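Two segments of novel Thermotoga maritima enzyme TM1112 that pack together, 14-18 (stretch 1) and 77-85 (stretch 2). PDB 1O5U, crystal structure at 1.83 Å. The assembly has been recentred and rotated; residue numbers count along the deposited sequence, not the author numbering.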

# COMPACT_ATOMS: atom_id res chain seq x y z
N GLU A 14 0.98 -3.77 12.40
CA GLU A 14 1.48 -2.41 12.11
C GLU A 14 1.71 -2.31 10.61
O GLU A 14 2.76 -2.79 10.13
N VAL A 15 0.73 -1.72 9.89
CA VAL A 15 0.95 -1.11 8.59
C VAL A 15 1.71 0.22 8.79
O VAL A 15 1.25 1.11 9.53
N LYS A 16 2.87 0.33 8.15
CA LYS A 16 3.73 1.47 8.35
C LYS A 16 3.52 2.36 7.18
O LYS A 16 3.51 1.87 6.08
N ILE A 17 3.33 3.65 7.43
CA ILE A 17 2.99 4.62 6.39
C ILE A 17 3.77 5.91 6.59
O ILE A 17 3.84 6.46 7.72
N GLU A 18 4.37 6.40 5.53
CA GLU A 18 5.05 7.65 5.60
C GLU A 18 4.98 8.36 4.30
O GLU A 18 4.74 7.76 3.27
N LEU A 77 4.19 6.05 1.08
CA LEU A 77 5.01 4.85 1.02
C LEU A 77 4.53 3.99 2.17
O LEU A 77 4.63 4.38 3.34
N VAL A 78 4.03 2.80 1.85
CA VAL A 78 3.37 1.92 2.82
C VAL A 78 4.05 0.56 2.86
O VAL A 78 4.40 0.03 1.81
N THR A 79 4.28 0.01 4.07
CA THR A 79 4.86 -1.32 4.19
C THR A 79 3.92 -2.22 4.96
O THR A 79 3.56 -1.91 6.10
N PHE A 80 3.55 -3.33 4.32
CA PHE A 80 2.70 -4.36 4.90
C PHE A 80 3.60 -5.53 5.29
O PHE A 80 4.39 -5.94 4.46
N PRO A 81 3.47 -6.07 6.51
CA PRO A 81 4.26 -7.22 6.97
C PRO A 81 3.71 -8.55 6.53
O PRO A 81 2.48 -8.75 6.47
N LYS A 82 4.62 -9.47 6.29
CA LYS A 82 4.26 -10.86 6.07
C LYS A 82 3.30 -11.35 7.15
O LYS A 82 3.49 -11.10 8.34
N GLY A 83 2.24 -12.05 6.72
CA GLY A 83 1.30 -12.65 7.65
C GLY A 83 0.10 -11.77 8.01
O GLY A 83 -0.79 -12.23 8.72
N LEU A 84 0.08 -10.53 7.55
CA LEU A 84 -1.06 -9.66 7.85
C LEU A 84 -2.27 -10.06 7.01
O LEU A 84 -2.17 -10.19 5.77
N ARG A 85 -3.41 -10.22 7.67
CA ARG A 85 -4.67 -10.35 6.99
C ARG A 85 -5.48 -9.08 7.23
O ARG A 85 -5.60 -8.62 8.34

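The two stretches pair as antiparallel strands, and the backbone supplies the direct polar links between them: Lys 16 N to Thr 79 O at 3.1 Å, Thr 79 N to Lys 16 O at 2.8 Å, Glu 18 N to Leu 77 O at 3.0 Å and Leu 77 N to Glu 18 O at 2.8 Å. Between these pairs Ile 17 faces Val 78 in a non-hydrogen-bonded pair.

Apolar packing centres on Val 15, a buried residue with chi1 t. Its CG1 meets Val 78 CG1 at 3.4 Å and Phe 80 CE2 at 3.7 Å, approaching the ring obliquely, while its CG2 lies 3.8 Å from Leu 84 CD2. A branched, compact side chain suits this spot because its two methyls can serve different neighbours. Val 78 (t) shares a sheet face with Ile 17 (m, t), whose CG1 is 4.0 Å from Val 78 CG1. Phe 80 (m) starts away from stretch 1, yet its ring comes back within reach of Val 15. Leu 84 (t, p) points toward stretch 1 from the end of a type II turn beginning at Pro 81; Gly 83 suits the turn because its backbone angles would jam a CB against the preceding carbonyl oxygen.

On the other sheet face, Lys 16 (m, t, t, m) CB lies 4.4 Å from the CB of Thr 79 (m), and the chain of Lys 16, an exposed residue, then leads away. Thr 79, beta-branched and so at ease in a strand, has its OG1 hydrogen-bonded elsewhere in the structure. The aliphatic part of Glu 18 (p, t) can pack on Leu 77 (t, p), CG to CB at 4.2 Å, while Glu 18 OE2 is hydrogen-bonded elsewhere.

Where direct pairing stops, one water donates to Glu 14 O at 3.0 Å and to Thr 79 O at 2.9 Å, bridging two carbonyls that cannot bond each other.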

# COMPACT_ATOMS: atom_id res chain seq x y z
CB GLU A 14 2.79 -2.18 12.85
CG GLU A 14 3.40 -0.78 12.71
CD GLU A 14 2.55 0.29 13.38
OE1 GLU A 14 2.40 0.24 14.62
OE2 GLU A 14 2.04 1.18 12.66
CB VAL A 15 -0.34 -0.83 7.85
CG1 VAL A 15 -0.06 -0.31 6.46
CG2 VAL A 15 -1.20 -2.11 7.76
CB LYS A 16 5.18 1.02 8.42
CG LYS A 16 5.39 0.12 9.58
CD LYS A 16 6.76 -0.53 9.62
CE LYS A 16 6.89 -1.41 10.87
NZ LYS A 16 6.72 -0.64 12.17
CB ILE A 17 1.48 4.95 6.45
CG1 ILE A 17 0.64 3.68 6.37
CG2 ILE A 17 1.10 5.94 5.34
CD1 ILE A 17 -0.90 3.91 6.64
CB GLU A 18 6.53 7.40 6.01
CG GLU A 18 7.47 6.98 4.91
CD GLU A 18 8.84 6.61 5.41
OE1 GLU A 18 8.91 5.92 6.47
OE2 GLU A 18 9.84 7.06 4.80
CB LEU A 77 6.44 5.19 1.21
CG LEU A 77 7.42 4.02 1.01
CD1 LEU A 77 7.48 3.55 -0.46
CD2 LEU A 77 8.78 4.47 1.46
CB VAL A 78 1.89 1.70 2.49
CG1 VAL A 78 1.23 0.91 3.61
CG2 VAL A 78 1.23 3.03 2.19
CB THR A 79 6.25 -1.26 4.85
OG1 THR A 79 7.11 -0.43 4.06
CG2 THR A 79 6.93 -2.64 4.86
CB PHE A 80 1.71 -4.83 3.85
CG PHE A 80 0.79 -3.77 3.36
CD1 PHE A 80 1.07 -3.08 2.19
CD2 PHE A 80 -0.34 -3.44 4.08
CE1 PHE A 80 0.19 -2.09 1.74
CE2 PHE A 80 -1.20 -2.42 3.64
CZ PHE A 80 -0.91 -1.76 2.47
CB PRO A 81 4.14 -7.14 8.50
CG PRO A 81 2.86 -6.51 8.75
CD PRO A 81 2.56 -5.59 7.57
CB LYS A 82 5.52 -11.72 6.06
CG LYS A 82 5.26 -13.15 5.63
CD LYS A 82 6.58 -13.88 5.48
CE LYS A 82 6.36 -15.35 5.17
NZ LYS A 82 7.34 -15.78 4.12
CB LEU A 84 -0.71 -8.18 7.59
CG LEU A 84 -1.85 -7.13 7.60
CD1 LEU A 84 -2.35 -6.91 9.00
CD2 LEU A 84 -1.37 -5.82 7.02
CB ARG A 85 -5.42 -11.55 7.55
CG ARG A 85 -6.50 -12.03 6.64
CD ARG A 85 -7.02 -13.42 7.01
NE ARG A 85 -6.06 -14.51 6.70
CZ ARG A 85 -5.25 -15.12 7.60
NH1 ARG A 85 -4.43 -16.09 7.20
NH2 ARG A 85 -5.26 -14.82 8.90
O HOH W 1 5.04 -3.06 8.27